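Local coordinates for type II 3-hydroxyacyl-CoA dehydrogenase (PDB 1UAY) that catalyses the NAD-dependent oxidation of 3-hydroxyacyl-CoA to 3-ketoacyl-CoA in fatty acid beta-oxidation, as a member of the short-chain dehydrogenase family, at the interface of chains A and B. Coordinates in Å, arbitrary orientation; residue numbers count along the deposited sequence, not the author numbering. Chains: chain A/B, Type II 3-hydroxyacyl-CoA dehydrogenase.

The interface of chains A and B. Residues chain A 83-88; chain B 110, 114.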
loop_
_atom_site.group_PDB
_atom_site.type_symbol
_atom_site.label_atom_id
_atom_site.label_comp_id
_atom_site.label_asym_id
_atom_site.label_seq_id
_atom_site.Cartn_x
_atom_site.Cartn_y
_atom_site.Cartn_z
ATOM N N LEU A 83 -1.017 -26.617 0.199
ATOM C CA LEU A 83 -0.721 -27.987 0.604
ATOM C C LEU A 83 -2.036 -28.716 0.860
ATOM O O LEU A 83 -2.696 -28.492 1.875
ATOM C CB LEU A 83 0.152 -27.997 1.866
ATOM C CG LEU A 83 1.478 -27.236 1.776
ATOM C CD1 LEU A 83 2.236 -27.394 3.084
ATOM C CD2 LEU A 83 2.307 -27.752 0.608
ATOM N N GLY A 84 -2.413 -29.579 -0.080
ATOM C CA GLY A 84 -3.650 -30.329 0.038
ATOM C C GLY A 84 -3.475 -31.624 0.805
ATOM O O GLY A 84 -2.423 -31.870 1.393
ATOM N N LYS A 85 -4.504 -32.462 0.793
ATOM C CA LYS A 85 -4.452 -33.730 1.507
ATOM C C LYS A 85 -3.734 -34.831 0.731
ATOM O O LYS A 85 -3.176 -35.749 1.330
ATOM C CB LYS A 85 -5.870 -34.185 1.868
ATOM C CG LYS A 85 -6.586 -33.260 2.845
ATOM C CD LYS A 85 -5.837 -33.167 4.171
ATOM C CE LYS A 85 -6.535 -32.228 5.144
ATOM N NZ LYS A 85 -5.832 -32.160 6.458
ATOM N N GLU A 86 -3.740 -34.731 -0.595
ATOM C CA GLU A 86 -3.093 -35.726 -1.447
ATOM C C GLU A 86 -1.787 -35.205 -2.039
ATOM O O GLU A 86 -0.891 -35.980 -2.375
ATOM C CB GLU A 86 -4.029 -36.127 -2.592
ATOM C CG GLU A 86 -5.379 -36.676 -2.155
ATOM C CD GLU A 86 -5.273 -38.031 -1.488
ATOM O OE1 GLU A 86 -4.654 -38.116 -0.407
ATOM O OE2 GLU A 86 -5.809 -39.012 -2.046
ATOM N N GLY A 87 -1.690 -33.888 -2.175
ATOM C CA GLY A 87 -0.494 -33.290 -2.735
ATOM C C GLY A 87 -0.624 -31.783 -2.789
ATOM O O GLY A 87 -1.569 -31.224 -2.236
ATOM N N PRO A 88 0.310 -31.095 -3.455
ATOM C CA PRO A 88 0.253 -29.636 -3.549
ATOM C C PRO A 88 -0.825 -29.125 -4.496
ATOM O O PRO A 88 -1.359 -29.867 -5.322
ATOM C CB PRO A 88 1.653 -29.273 -4.031
ATOM C CG PRO A 88 2.004 -30.434 -4.914
ATOM C CD PRO A 88 1.532 -31.618 -4.093
ATOM N N ARG B 110 4.865 -24.149 -4.446
ATOM C CA ARG B 110 4.022 -25.277 -4.066
ATOM C C ARG B 110 4.800 -26.585 -3.932
ATOM O O ARG B 110 4.559 -27.367 -3.007
ATOM C CB ARG B 110 2.876 -25.445 -5.075
ATOM C CG ARG B 110 3.286 -26.114 -6.367
ATOM C CD ARG B 110 2.225 -26.044 -7.461
ATOM N NE ARG B 110 2.729 -26.753 -8.633
ATOM C CZ ARG B 110 2.440 -28.014 -8.940
ATOM N NH1 ARG B 110 1.615 -28.722 -8.180
ATOM N NH2 ARG B 110 3.038 -28.591 -9.973
ATOM N N TRP B 114 5.697 -28.433 -0.296
ATOM C CA TRP B 114 5.261 -29.806 -0.076
ATOM C C TRP B 114 6.440 -30.662 0.383
ATOM O O TRP B 114 6.312 -31.480 1.294
ATOM C CB TRP B 114 4.655 -30.389 -1.357
ATOM C CG TRP B 114 4.083 -31.768 -1.174
ATOM C CD1 TRP B 114 4.686 -32.956 -1.483
ATOM C CD2 TRP B 114 2.811 -32.099 -0.603
ATOM N NE1 TRP B 114 3.865 -34.007 -1.138
ATOM C CE2 TRP B 114 2.709 -33.509 -0.596
ATOM C CE3 TRP B 114 1.745 -31.342 -0.095
ATOM C CZ2 TRP B 114 1.582 -34.180 -0.097
ATOM C CZ3 TRP B 114 0.623 -32.009 0.401
ATOM C CH2 TRP B 114 0.554 -33.414 0.395
#
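B:Trp114, near the C-terminal end of helix 91-116, pushes its indole into a loop of chain A, residues 83 to 88, where A:Gly87 and A:Pro88 pack over one of its faces. In this short-chain dehydrogenase, built on a Rossmann fold, the contact illustrates how an aromatic side chain from a helix can pack against both the backbone and the proline ring of a loop in a symmetric partner; exchanging the chains gives its twin in the deposited four-chain assembly, which may be the biological one. B:Trp114 has 100 Å² of its surface hidden by chain A, and its chi1 of -175° sets CG anti to the backbone N, carrying the ring away from the helix toward the loop. A:Gly87 lays its CA over the six-membered ring, 3.5 Å from the centroid, in a CH-pi contact. With no side chain at this glycine, the backbone itself comes down on the indole, and CA lies 3.3 Å from B:Trp114 CH2. A:Pro88 extends the cover to the five-membered ring, its CD 3.9 Å from that centroid; the pyrrolidine lies nearly parallel to the indole, shifted toward its rim, although the two side chains run about a right angle apart. At the rim, the carbonyl O of A:Gly84 lies in the ring plane, 3.2 Å from B:Trp114 CZ3, an approach that the slightly positive C-H edge may favour. The base of the tryptophan meets A:Leu83, whose CD2 branch reaches back to the helix, 3.7 Å from B:Trp114 CA. One turn earlier, B:Arg110 flanks the proline: its main-chain O lies 3.6 Å from A:Pro88 CB. The arginine side chain, extended from CG to NE, brings the guanidinium NH1 within 3.7 Å of A:Pro88 CG.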